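Local coordinates for protein alpha-1,3-glucanase (Bacillus circulans, PDB 5ZRU) that probably hydrolyses alpha-1,3-glucan, this chain being the catalytic unit of a longer, multidomain GH87 enzyme, at residues 322-330 and 354-362; 375-383 and 410-418. All coordinates share one frame; numbering follows the deposited sequence.

Contact 1: 322-330 and 354-362; sequences GFWVGDYAH and VNFAQGTSN
Asn355 lies over one face of the Trp324 indole. Its CB sits 3.8 Å from the centroid of the six-membered ring, off-centre toward the rim. At the indole edge, in the ring plane, Trp324 NE1 donates to Tyr328 OH at 2.8 Å. This bond ties the strand to the loop that follows it. The methyl of Ala357 approaches the indole obliquely, with CB 3.9 Å from Trp324 NE1. The Tyr328 ring meets the bent chain of Gln358, whose CG is 3.5 Å from Tyr328 CZ. The chain bends at chi2 (-66°) across the Tyr328 ring. The amide plane is 14° from the ring plane, and Gln358 NE2 donates almost straight to Asp327 O at 2.9 Å. The amide is held at both ends, since OE1 bonds Ser383 and NE2 also bonds Val385 O. Asn355 ND2 bonds Asp352 OD2.

On the other face of the sheet, Val325 CG2 touches the edge of the Phe356 ring at CD1. Val354 CG2 packs obliquely on Phe323. Phe323, Val354 and Phe356 all rest on Ile341 of strand 340-342. The backbones run parallel, 4° apart. Asn355 N bonds Phe323 O, Val325 N bonds Asn355 O, and Ala357 N bonds Val325 O at 2.9 Å. A type I' turn runs from Ala357 to Thr360. Ala357 O accepts from both Thr360 N and Thr360 OG1 there. Parallel strands paired in register from one coil to the next are what the beta-helix of the pectate-lyase-like clan is built from.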
loop_
_atom_site.group_PDB
_atom_site.type_symbol
_atom_site.label_atom_id
_atom_site.label_comp_id
_atom_site.label_asym_id
_atom_site.label_seq_id
_atom_site.Cartn_x
_atom_site.Cartn_y
_atom_site.Cartn_z
ATOM N N GLY A 322 4.436 3.298 5.104
ATOM C CA GLY A 322 3.456 3.071 6.157
ATOM C C GLY A 322 4.128 2.594 7.434
ATOM O O GLY A 322 3.977 3.199 8.504
ATOM N N PHE A 323 4.869 1.493 7.313
ATOM C CA PHE A 323 5.636 0.875 8.389
ATOM C C PHE A 323 7.047 0.591 7.899
ATOM O O PHE A 323 7.220 0.022 6.819
ATOM C CB PHE A 323 5.033 -0.483 8.825
ATOM C CG PHE A 323 3.712 -0.382 9.537
ATOM C CD1 PHE A 323 2.549 -0.067 8.841
ATOM C CD2 PHE A 323 3.635 -0.618 10.895
ATOM C CE1 PHE A 323 1.323 0.001 9.500
ATOM C CE2 PHE A 323 2.421 -0.555 11.556
ATOM C CZ PHE A 323 1.269 -0.247 10.866
ATOM N N TRP A 324 8.053 0.912 8.711
ATOM C CA TRP A 324 9.408 0.398 8.481
ATOM C C TRP A 324 9.888 -0.275 9.764
ATOM O O TRP A 324 10.286 0.400 10.718
ATOM C CB TRP A 324 10.373 1.498 8.044
ATOM C CG TRP A 324 11.653 0.912 7.536
ATOM C CD1 TRP A 324 12.735 0.509 8.277
ATOM C CD2 TRP A 324 11.967 0.623 6.170
ATOM N NE1 TRP A 324 13.708 -0.008 7.440
ATOM C CE2 TRP A 324 13.261 0.066 6.143
ATOM C CE3 TRP A 324 11.280 0.801 4.957
ATOM C CZ2 TRP A 324 13.878 -0.330 4.949
ATOM C CZ3 TRP A 324 11.899 0.411 3.775
ATOM C CH2 TRP A 324 13.182 -0.144 3.780
ATOM N N VAL A 325 9.832 -1.604 9.797
ATOM C CA VAL A 325 10.143 -2.362 11.007
ATOM C C VAL A 325 11.617 -2.738 10.943
ATOM O O VAL A 325 12.027 -3.524 10.088
ATOM C CB VAL A 325 9.249 -3.600 11.134
ATOM C CG1 VAL A 325 9.462 -4.292 12.486
ATOM C CG2 VAL A 325 7.798 -3.176 10.979
ATOM N N GLY A 326 12.417 -2.168 11.839
ATOM C CA GLY A 326 13.834 -2.472 11.817
ATOM C C GLY A 326 14.670 -1.613 12.737
ATOM O O GLY A 326 14.469 -0.398 12.835
ATOM N N ASP A 327 15.620 -2.251 13.413
ATOM C CA ASP A 327 16.503 -1.572 14.349
ATOM C C ASP A 327 17.769 -1.105 13.653
ATOM O O ASP A 327 18.452 -1.904 13.002
ATOM C CB ASP A 327 16.887 -2.492 15.502
ATOM C CG ASP A 327 17.923 -1.861 16.399
ATOM O OD1 ASP A 327 17.671 -0.729 16.873
ATOM O OD2 ASP A 327 18.982 -2.484 16.615
ATOM N N TYR A 328 18.098 0.178 13.828
ATOM C CA TYR A 328 19.367 0.729 13.370
ATOM C C TYR A 328 20.166 1.342 14.510
ATOM O O TYR A 328 21.198 1.977 14.261
ATOM C CB TYR A 328 19.129 1.764 12.260
ATOM C CG TYR A 328 18.386 1.143 11.114
ATOM C CD1 TYR A 328 19.069 0.511 10.081
ATOM C CD2 TYR A 328 16.994 1.129 11.094
ATOM C CE1 TYR A 328 18.394 -0.096 9.049
ATOM C CE2 TYR A 328 16.305 0.525 10.062
ATOM C CZ TYR A 328 17.005 -0.078 9.040
ATOM O OH TYR A 328 16.320 -0.687 8.011
ATOM N N ALA A 329 19.738 1.146 15.756
ATOM C CA ALA A 329 20.331 1.854 16.880
ATOM C C ALA A 329 21.178 0.975 17.790
ATOM O O ALA A 329 21.828 1.509 18.695
ATOM C CB ALA A 329 19.233 2.532 17.712
ATOM N N HIS A 330 21.207 -0.336 17.576
ATOM C CA HIS A 330 21.913 -1.255 18.454
ATOM C C HIS A 330 22.918 -2.088 17.668
ATOM O O HIS A 330 22.700 -2.418 16.496
ATOM C CB HIS A 330 20.931 -2.183 19.190
ATOM C CG HIS A 330 19.911 -1.450 20.006
ATOM N ND1 HIS A 330 18.736 -0.965 19.472
ATOM C CD2 HIS A 330 19.909 -1.088 21.311
ATOM C CE1 HIS A 330 18.045 -0.355 20.418
ATOM N NE2 HIS A 330 18.733 -0.413 21.542
ATOM N N VAL A 354 4.596 -1.593 3.832
ATOM C CA VAL A 354 5.210 -2.193 5.016
ATOM C C VAL A 354 6.502 -2.858 4.574
ATOM O O VAL A 354 6.505 -3.629 3.607
ATOM C CB VAL A 354 4.317 -3.253 5.694
ATOM C CG1 VAL A 354 5.061 -3.885 6.913
ATOM C CG2 VAL A 354 2.978 -2.672 6.125
ATOM N N ASN A 355 7.593 -2.587 5.284
ATOM C CA ASN A 355 8.823 -3.339 5.080
ATOM C C ASN A 355 9.261 -3.959 6.400
ATOM O O ASN A 355 9.474 -3.246 7.387
ATOM C CB ASN A 355 9.923 -2.451 4.491
ATOM C CG ASN A 355 11.061 -3.264 3.892
ATOM O OD1 ASN A 355 11.620 -4.155 4.538
ATOM N ND2 ASN A 355 11.391 -2.977 2.640
ATOM N N PHE A 356 9.373 -5.286 6.412
ATOM C CA PHE A 356 9.966 -6.052 7.513
ATOM C C PHE A 356 11.462 -6.184 7.235
ATOM O O PHE A 356 11.877 -7.046 6.460
ATOM C CB PHE A 356 9.324 -7.433 7.610
ATOM C CG PHE A 356 7.911 -7.432 8.149
ATOM C CD1 PHE A 356 7.412 -6.344 8.854
ATOM C CD2 PHE A 356 7.085 -8.543 7.958
ATOM C CE1 PHE A 356 6.099 -6.361 9.361
ATOM C CE2 PHE A 356 5.784 -8.569 8.469
ATOM C CZ PHE A 356 5.294 -7.472 9.178
ATOM N N ALA A 357 12.282 -5.349 7.871
ATOM C CA ALA A 357 13.707 -5.282 7.549
ATOM C C ALA A 357 14.548 -5.655 8.769
ATOM O O ALA A 357 14.029 -5.907 9.858
ATOM C CB ALA A 357 14.082 -3.886 7.040
ATOM N N GLN A 358 15.868 -5.705 8.571
ATOM C CA GLN A 358 16.809 -5.814 9.697
ATOM C C GLN A 358 16.512 -7.017 10.589
ATOM O O GLN A 358 16.569 -6.926 11.822
ATOM C CB GLN A 358 16.804 -4.526 10.526
ATOM C CG GLN A 358 17.573 -3.390 9.884
ATOM C CD GLN A 358 19.046 -3.713 9.810
ATOM O OE1 GLN A 358 19.532 -4.225 8.799
ATOM N NE2 GLN A 358 19.766 -3.433 10.892
ATOM N N GLY A 359 16.177 -8.147 9.973
ATOM C CA GLY A 359 15.971 -9.371 10.710
ATOM C C GLY A 359 14.619 -9.530 11.364
ATOM O O GLY A 359 14.434 -10.481 12.131
ATOM N N THR A 360 13.686 -8.614 11.121
ATOM C CA THR A 360 12.302 -8.818 11.531
ATOM C C THR A 360 11.858 -10.219 11.138
ATOM O O THR A 360 12.024 -10.630 9.984
ATOM C CB THR A 360 11.401 -7.779 10.855
ATOM O OG1 THR A 360 11.818 -6.456 11.227
ATOM C CG2 THR A 360 9.951 -8.004 11.253
ATOM N N SER A 361 11.295 -10.953 12.100
ATOM C CA SER A 361 11.011 -12.373 11.929
ATOM C C SER A 361 9.654 -12.728 12.522
ATOM O O SER A 361 9.118 -12.024 13.385
ATOM C CB SER A 361 12.093 -13.250 12.586
ATOM O OG SER A 361 13.345 -13.071 11.946
ATOM N N ASN A 362 9.100 -13.840 12.024
ATOM C CA ASN A 362 7.871 -14.420 12.557
ATOM C C ASN A 362 6.753 -13.394 12.641
ATOM O O ASN A 362 5.898 -13.467 13.523
ATOM C CB ASN A 362 8.123 -15.051 13.927
ATOM C CG ASN A 362 9.091 -16.194 13.848
ATOM O OD1 ASN A 362 8.851 -17.161 13.131
ATOM N ND2 ASN A 362 10.207 -16.083 14.562
HETATM O O HOH W 1 15.609 -5.189 13.551
#

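Contact 2: 375-383 and 410-418; sequences DDGLAVWTS and IAFFGGSGH. With CA (calcium ion), chain J.
This is a parallel strand pairing between successive coils of the beta-helix. Ala411 N donates to Leu378 O at 2.8 Å, Val380 N to Ala411 O, and Phe413 N to Val380 O. Ala379 and Ala411 lie on one face of the sheet. Leu378, Val380, Ile410 and Phe412 lie on the other, and the first three touch Phe396.

With CG1 anti to the backbone N (chi1 178°), the two methyls of Val380 diverge, one to each of two rings. Val380 CG2 meets the edge of the Phe412 ring, 3.7 Å from CD1. Val380 CG1 makes an off-centre CH-pi contact with the His418 ring, 4.0 Å from its centroid. His418 is fixed by NE2, which bonds Gly414 O in the ring plane at 2.9 Å, while its CB covers the centre of the Phe412 ring.

On the alanine side, Phe413 turns its ring edge to the carboxylate of Asp376, with CZ 3.3 Å from OD2. Asp376 OD2 also forms a salt bridge with Arg435 and accepts from a calcium-bound water at 2.5 Å. Asp376 is thus second-shell in this model. Asp375 OD1 binds the calcium at 2.6 Å and accepts from Asp376 N with its anti lone pair. Asp352 and four waters also coordinate the ion. The pairing is that of a parallel beta-helix, with a calcium site on the face of Ala379 and Ala411.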
loop_
_atom_site.group_PDB
_atom_site.type_symbol
_atom_site.label_atom_id
_atom_site.label_comp_id
_atom_site.label_asym_id
_atom_site.label_seq_id
_atom_site.Cartn_x
_atom_site.Cartn_y
_atom_site.Cartn_z
ATOM N N ASP A 375 6.317 2.126 -3.658
ATOM C CA ASP A 375 7.350 1.098 -3.692
ATOM C C ASP A 375 6.627 -0.200 -3.338
ATOM O O ASP A 375 5.391 -0.246 -3.378
ATOM C CB ASP A 375 8.514 1.479 -2.757
ATOM C CG ASP A 375 9.865 0.960 -3.243
ATOM O OD1 ASP A 375 9.998 -0.256 -3.461
ATOM O OD2 ASP A 375 10.799 1.773 -3.394
ATOM N N ASP A 376 7.364 -1.250 -2.988
ATOM C CA ASP A 376 6.696 -2.522 -2.706
ATOM C C ASP A 376 5.605 -2.336 -1.658
ATOM O O ASP A 376 5.824 -1.689 -0.631
ATOM C CB ASP A 376 7.700 -3.563 -2.215
ATOM C CG ASP A 376 8.726 -3.914 -3.265
ATOM O OD1 ASP A 376 8.330 -4.426 -4.333
ATOM O OD2 ASP A 376 9.925 -3.665 -3.022
ATOM N N GLY A 377 4.434 -2.910 -1.920
ATOM C CA GLY A 377 3.322 -2.786 -0.990
ATOM C C GLY A 377 3.666 -3.419 0.343
ATOM O O GLY A 377 3.615 -2.773 1.392
ATOM N N LEU A 378 4.047 -4.690 0.293
ATOM C CA LEU A 378 4.493 -5.445 1.458
ATOM C C LEU A 378 5.814 -6.104 1.096
ATOM O O LEU A 378 5.885 -6.850 0.114
ATOM C CB LEU A 378 3.458 -6.503 1.861
ATOM C CG LEU A 378 2.016 -6.022 2.082
ATOM C CD1 LEU A 378 1.110 -7.220 2.326
ATOM C CD2 LEU A 378 1.927 -5.030 3.248
ATOM N N ALA A 379 6.853 -5.842 1.880
ATOM C CA ALA A 379 8.175 -6.338 1.523
ATOM C C ALA A 379 8.898 -6.892 2.739
ATOM O O ALA A 379 8.742 -6.387 3.854
ATOM C CB ALA A 379 9.034 -5.229 0.899
ATOM N N VAL A 380 9.730 -7.912 2.500
ATOM C CA VAL A 380 10.720 -8.381 3.467
ATOM C C VAL A 380 12.103 -8.113 2.879
ATOM O O VAL A 380 12.549 -8.818 1.967
ATOM C CB VAL A 380 10.560 -9.871 3.802
ATOM C CG1 VAL A 380 11.661 -10.303 4.793
ATOM C CG2 VAL A 380 9.197 -10.134 4.374
ATOM N N TRP A 381 12.791 -7.109 3.397
ATOM C CA TRP A 381 14.179 -6.847 3.009
ATOM C C TRP A 381 15.068 -7.342 4.148
ATOM O O TRP A 381 15.183 -6.691 5.190
ATOM C CB TRP A 381 14.391 -5.364 2.719
ATOM C CG TRP A 381 15.833 -5.002 2.454
ATOM C CD1 TRP A 381 16.836 -5.847 2.084
ATOM C CD2 TRP A 381 16.421 -3.705 2.564
ATOM N NE1 TRP A 381 18.018 -5.158 1.955
ATOM C CE2 TRP A 381 17.791 -3.836 2.241
ATOM C CE3 TRP A 381 15.924 -2.444 2.898
ATOM C CZ2 TRP A 381 18.668 -2.755 2.250
ATOM C CZ3 TRP A 381 16.797 -1.365 2.898
ATOM C CH2 TRP A 381 18.154 -1.529 2.576
ATOM N N THR A 382 15.713 -8.491 3.945
ATOM C CA THR A 382 16.565 -9.081 4.980
ATOM C C THR A 382 17.951 -8.428 4.946
ATOM O O THR A 382 18.965 -9.035 4.588
ATOM C CB THR A 382 16.638 -10.594 4.814
ATOM O OG1 THR A 382 16.926 -10.906 3.450
ATOM C CG2 THR A 382 15.299 -11.248 5.192
ATOM N N SER A 383 17.973 -7.154 5.342
ATOM C CA SER A 383 19.209 -6.402 5.501
ATOM C C SER A 383 19.969 -6.874 6.740
ATOM O O SER A 383 19.423 -7.547 7.618
ATOM C CB SER A 383 18.911 -4.907 5.605
ATOM O OG SER A 383 18.032 -4.635 6.688
ATOM N N ILE A 410 3.747 -7.431 -3.504
ATOM C CA ILE A 410 4.399 -8.218 -2.462
ATOM C C ILE A 410 5.794 -8.571 -2.943
ATOM O O ILE A 410 5.967 -8.963 -4.101
ATOM C CB ILE A 410 3.614 -9.507 -2.136
ATOM C CG1 ILE A 410 2.229 -9.164 -1.581
ATOM C CG2 ILE A 410 4.417 -10.407 -1.183
ATOM C CD1 ILE A 410 1.390 -10.386 -1.237
ATOM N N ALA A 411 6.789 -8.447 -2.059
ATOM C CA ALA A 411 8.166 -8.749 -2.442
ATOM C C ALA A 411 8.924 -9.431 -1.309
ATOM O O ALA A 411 8.801 -9.036 -0.145
ATOM C CB ALA A 411 8.919 -7.475 -2.849
ATOM N N PHE A 412 9.739 -10.434 -1.661
ATOM C CA PHE A 412 10.688 -11.033 -0.732
ATOM C C PHE A 412 12.079 -10.897 -1.338
ATOM O O PHE A 412 12.277 -11.202 -2.519
ATOM C CB PHE A 412 10.396 -12.519 -0.441
ATOM C CG PHE A 412 9.063 -12.785 0.227
ATOM C CD1 PHE A 412 8.623 -12.007 1.292
ATOM C CD2 PHE A 412 8.257 -13.827 -0.219
ATOM C CE1 PHE A 412 7.403 -12.259 1.907
ATOM C CE2 PHE A 412 7.023 -14.095 0.385
ATOM C CZ PHE A 412 6.594 -13.309 1.453
ATOM N N PHE A 413 13.038 -10.448 -0.530
ATOM C CA PHE A 413 14.393 -10.212 -1.013
ATOM C C PHE A 413 15.451 -11.101 -0.371
ATOM O O PHE A 413 16.622 -11.028 -0.767
ATOM C CB PHE A 413 14.747 -8.734 -0.814
ATOM C CG PHE A 413 13.809 -7.814 -1.544
ATOM C CD1 PHE A 413 13.687 -7.902 -2.921
ATOM C CD2 PHE A 413 13.023 -6.898 -0.863
ATOM C CE1 PHE A 413 12.804 -7.084 -3.615
ATOM C CE2 PHE A 413 12.145 -6.067 -1.556
ATOM C CZ PHE A 413 12.039 -6.163 -2.930
ATOM N N GLY A 414 15.083 -11.944 0.585
ATOM C CA GLY A 414 16.054 -12.834 1.188
ATOM C C GLY A 414 15.467 -13.509 2.411
ATOM O O GLY A 414 14.282 -13.357 2.716
ATOM N N GLY A 415 16.330 -14.250 3.107
ATOM C CA GLY A 415 15.918 -14.979 4.290
ATOM C C GLY A 415 15.284 -16.330 4.009
ATOM O O GLY A 415 15.579 -16.968 2.990
ATOM N N SER A 416 14.412 -16.784 4.909
ATOM C CA SER A 416 13.875 -18.133 4.818
ATOM C C SER A 416 12.448 -18.173 5.349
ATOM O O SER A 416 12.094 -17.437 6.275
ATOM C CB SER A 416 14.767 -19.112 5.599
ATOM O OG SER A 416 14.230 -20.417 5.614
ATOM N N GLY A 417 11.638 -19.047 4.759
ATOM C CA GLY A 417 10.372 -19.463 5.356
ATOM C C GLY A 417 9.211 -18.495 5.241
ATOM O O GLY A 417 8.188 -18.705 5.904
ATOM N N HIS A 418 9.332 -17.444 4.434
ATOM C CA HIS A 418 8.257 -16.471 4.292
ATOM C C HIS A 418 7.107 -17.065 3.495
ATOM O O HIS A 418 7.298 -17.953 2.664
ATOM C CB HIS A 418 8.762 -15.216 3.581
ATOM C CG HIS A 418 10.055 -14.700 4.119
ATOM N ND1 HIS A 418 10.237 -14.402 5.450
ATOM C CD2 HIS A 418 11.230 -14.414 3.504
ATOM C CE1 HIS A 418 11.469 -13.957 5.637
ATOM N NE2 HIS A 418 12.094 -13.964 4.473
HETATM CA CA CA J . 11.046 -0.376 -1.095
HETATM O O HOH W 2 11.922 1.649 -0.477
HETATM O O HOH W 3 10.787 -2.421 -0.982
HETATM O O HOH W 4 12.614 -0.507 -2.576
HETATM O O HOH W 5 12.895 -0.282 0.244
#

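Overall arrangement
The two contacts are successive strand pairs, 323-325 with 354-357 and 378-381 with 411-412, on one face of the beta-helix. Their centres are 11 Å apart. Strands 354-357 and 378-381 lie side by side and join them. Val354 O of contact 1 and Ala379 N of contact 2 are 2.8 Å apart, a probable hydrogen bond. Both contacts border the same calcium ion. Contact 2 supplies Asp375, while the side chain of Asn355 in contact 1 comes within about 5 Å of the ion. The side chain of Trp381 is about 10 Å from a bound zinc ion and about 8 Å from that of Glu294, a zinc ligand. That of Trp324 is about 12 Å from a zinc ion. The two tryptophans touch.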